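PDB 2CYC: tyrosyl-tRNA synthetase from Pyrococcus horikoshii, which catalyses the attachment of L-tyrosine to tRNA(Tyr), first activating the amino acid with ATP and then transferring it to the acceptor end of the tRNA. Local coordinates for the interface of chains A and B. Numbering follows the deposited sequence. Chains: chain A/B, tyrosyl-tRNA synthetase.

The interface of chains A and B. Residues chain A 75, 125-128, 131-132; chain B 75, 125-128, 131.
The two subunits of the homodimer meet here across a two-fold axis, in a patch of the dimer interface built on a pair of stacked tryptophans at the start of helix 128-138, which helps hold the two catalytic subunits together. A:Trp131 and B:Trp131 run past each other in opposite directions, their five-membered rings parallel with centroids 4.3 Å apart. The overlap is tightest near the axis, where CG of A:Trp131 lies 3.2 Å from CG of B:Trp131. Because the rings are offset, each CB methylene sits over the face of the opposite pyrrole ring, so that stacking and CH-pi contact act together. In both residues CG lies anti to the carbonyl carbon (chi1 -70°), and chi2 near 90° turns the indole broadside to its twin. Rotation of the A:Trp131 indole is fixed from its own chain: NE1 donates a hydrogen bond of 2.7 Å to the backbone O of A:Leu125, lying in the ring plane and on a carbonyl lone pair. An alanine in place of A:Trp131 would remove the indole and probably cost the dimer its central stack, while leaving the A:Leu125 carbonyl without this donor. Around the stack the backbones come close, with A:Lys127 and B:Lys127 forming an antiparallel bridge and CA of A:Gly128 resting 3.4 Å from the carbonyl O of B:Glu126. Farther out, A:Gln132, its CG anti to the backbone N, extends across one face of B:Trp75, its amide tilted 12° from the ring plane. CD1 of B:Leu125 lies against the opposite face of that indole, toward its rim, and CH2 of B:Trp75 meets CB of A:Gln132 at 3.4 Å.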
loop_
_atom_site.group_PDB
_atom_site.type_symbol
_atom_site.label_atom_id
_atom_site.label_comp_id
_atom_site.label_asym_id
_atom_site.label_seq_id
_atom_site.Cartn_x
_atom_site.Cartn_y
_atom_site.Cartn_z
ATOM N N TRP A 75 -1.835 -7.048 12.098
ATOM C CA TRP A 75 -2.491 -6.522 10.894
ATOM C C TRP A 75 -2.148 -7.397 9.697
ATOM O O TRP A 75 -2.986 -7.611 8.814
ATOM C CB TRP A 75 -2.061 -5.078 10.591
ATOM C CG TRP A 75 -2.654 -4.050 11.497
ATOM C CD1 TRP A 75 -3.146 -4.250 12.763
ATOM C CD2 TRP A 75 -2.726 -2.637 11.259
ATOM N NE1 TRP A 75 -3.511 -3.047 13.324
ATOM C CE2 TRP A 75 -3.265 -2.041 12.427
ATOM C CE3 TRP A 75 -2.381 -1.813 10.176
ATOM C CZ2 TRP A 75 -3.467 -0.656 12.543
ATOM C CZ3 TRP A 75 -2.581 -0.431 10.289
ATOM C CH2 TRP A 75 -3.120 0.130 11.468
ATOM N N LEU A 125 2.490 -0.052 13.523
ATOM C CA LEU A 125 1.606 0.231 12.380
ATOM C C LEU A 125 0.629 1.383 12.651
ATOM O O LEU A 125 0.122 2.014 11.722
ATOM C CB LEU A 125 0.833 -1.032 11.968
ATOM C CG LEU A 125 1.677 -2.302 11.800
ATOM C CD1 LEU A 125 0.775 -3.493 11.438
ATOM C CD2 LEU A 125 2.730 -2.078 10.726
ATOM N N GLU A 126 0.379 1.657 13.926
ATOM C CA GLU A 126 -0.507 2.750 14.317
ATOM C C GLU A 126 0.212 4.093 14.201
ATOM O O GLU A 126 -0.299 5.126 14.622
ATOM C CB GLU A 126 -1.018 2.530 15.754
ATOM C CG GLU A 126 -2.218 1.586 15.806
ATOM C CD GLU A 126 -2.492 1.013 17.187
ATOM O OE1 GLU A 126 -2.051 1.616 18.194
ATOM O OE2 GLU A 126 -3.164 -0.043 17.257
ATOM N N LYS A 127 1.401 4.080 13.610
ATOM C CA LYS A 127 2.163 5.310 13.436
ATOM C C LYS A 127 2.278 5.686 11.960
ATOM O O LYS A 127 2.755 4.897 11.149
ATOM C CB LYS A 127 3.551 5.144 14.053
ATOM C CG LYS A 127 3.505 4.991 15.558
ATOM C CD LYS A 127 4.890 4.837 16.145
ATOM C CE LYS A 127 4.881 5.189 17.622
ATOM N NZ LYS A 127 3.802 4.471 18.365
ATOM N N GLY A 128 1.833 6.892 11.619
ATOM C CA GLY A 128 1.895 7.342 10.241
ATOM C C GLY A 128 3.293 7.428 9.644
ATOM O O GLY A 128 3.454 7.253 8.436
ATOM N N TRP A 131 4.178 4.312 7.975
ATOM C CA TRP A 131 3.592 4.200 6.640
ATOM C C TRP A 131 4.286 5.075 5.607
ATOM O O TRP A 131 4.287 4.765 4.404
ATOM C CB TRP A 131 2.088 4.482 6.706
ATOM C CG TRP A 131 1.387 3.354 7.417
ATOM C CD1 TRP A 131 1.117 3.260 8.758
ATOM C CD2 TRP A 131 1.046 2.084 6.854
ATOM N NE1 TRP A 131 0.639 2.002 9.062
ATOM C CE2 TRP A 131 0.587 1.262 7.910
ATOM C CE3 TRP A 131 1.090 1.558 5.562
ATOM C CZ2 TRP A 131 0.176 -0.060 7.706
ATOM C CZ3 TRP A 131 0.680 0.238 5.360
ATOM C CH2 TRP A 131 0.230 -0.551 6.425
ATOM N N GLN A 132 4.900 6.159 6.065
ATOM C CA GLN A 132 5.613 7.012 5.134
ATOM C C GLN A 132 6.785 6.181 4.605
ATOM O O GLN A 132 7.179 6.295 3.445
ATOM C CB GLN A 132 6.117 8.265 5.834
ATOM C CG GLN A 132 6.941 9.183 4.925
ATOM C CD GLN A 132 7.242 10.525 5.565
ATOM O OE1 GLN A 132 7.544 10.603 6.757
ATOM N NE2 GLN A 132 7.174 11.589 4.771
ATOM N N TRP B 75 1.759 13.830 -0.186
ATOM C CA TRP B 75 2.369 12.508 -0.307
ATOM C C TRP B 75 2.006 11.895 -1.644
ATOM O O TRP B 75 2.811 11.175 -2.235
ATOM C CB TRP B 75 1.915 11.566 0.815
ATOM C CG TRP B 75 2.561 11.818 2.137
ATOM C CD1 TRP B 75 3.111 12.994 2.579
ATOM C CD2 TRP B 75 2.635 10.901 3.239
ATOM N NE1 TRP B 75 3.515 12.862 3.890
ATOM C CE2 TRP B 75 3.233 11.590 4.319
ATOM C CE3 TRP B 75 2.248 9.563 3.419
ATOM C CZ2 TRP B 75 3.453 10.985 5.568
ATOM C CZ3 TRP B 75 2.468 8.960 4.662
ATOM C CH2 TRP B 75 3.065 9.675 5.719
ATOM N N LEU B 125 -2.419 11.781 6.724
ATOM C CA LEU B 125 -1.598 10.624 6.352
ATOM C C LEU B 125 -0.633 10.232 7.469
ATOM O O LEU B 125 -0.237 9.072 7.584
ATOM C CB LEU B 125 -0.814 10.904 5.063
ATOM C CG LEU B 125 -1.614 11.331 3.818
ATOM C CD1 LEU B 125 -0.685 11.404 2.625
ATOM C CD2 LEU B 125 -2.750 10.348 3.533
ATOM N N GLU B 126 -0.268 11.210 8.294
ATOM C CA GLU B 126 0.635 10.984 9.413
ATOM C C GLU B 126 -0.051 10.280 10.575
ATOM O O GLU B 126 0.524 10.135 11.649
ATOM C CB GLU B 126 1.227 12.315 9.879
ATOM C CG GLU B 126 2.416 12.757 9.029
ATOM C CD GLU B 126 2.757 14.228 9.184
ATOM O OE1 GLU B 126 2.354 14.837 10.204
ATOM O OE2 GLU B 126 3.440 14.765 8.281
ATOM N N LYS B 127 -1.284 9.840 10.356
ATOM C CA LYS B 127 -2.026 9.130 11.386
ATOM C C LYS B 127 -2.186 7.651 11.018
ATOM O O LYS B 127 -2.647 7.316 9.925
ATOM C CB LYS B 127 -3.400 9.779 11.582
ATOM C CG LYS B 127 -3.338 11.187 12.160
ATOM C CD LYS B 127 -4.724 11.657 12.561
ATOM C CE LYS B 127 -4.704 13.082 13.093
ATOM N NZ LYS B 127 -3.789 13.222 14.262
ATOM N N GLY B 128 -1.799 6.769 11.935
ATOM C CA GLY B 128 -1.901 5.341 11.686
ATOM C C GLY B 128 -3.310 4.808 11.458
ATOM O O GLY B 128 -3.497 3.861 10.686
ATOM N N TRP B 131 -4.190 4.820 7.890
ATOM C CA TRP B 131 -3.667 3.691 7.135
ATOM C C TRP B 131 -4.404 2.387 7.398
ATOM O O TRP B 131 -4.478 1.509 6.527
ATOM C CB TRP B 131 -2.160 3.565 7.369
ATOM C CG TRP B 131 -1.469 4.711 6.700
ATOM C CD1 TRP B 131 -1.147 5.913 7.257
ATOM C CD2 TRP B 131 -1.171 4.823 5.303
ATOM N NE1 TRP B 131 -0.675 6.775 6.290
ATOM C CE2 TRP B 131 -0.683 6.129 5.082
ATOM C CE3 TRP B 131 -1.278 3.948 4.214
ATOM C CZ2 TRP B 131 -0.302 6.583 3.812
ATOM C CZ3 TRP B 131 -0.898 4.405 2.944
ATOM C CH2 TRP B 131 -0.417 5.708 2.760
#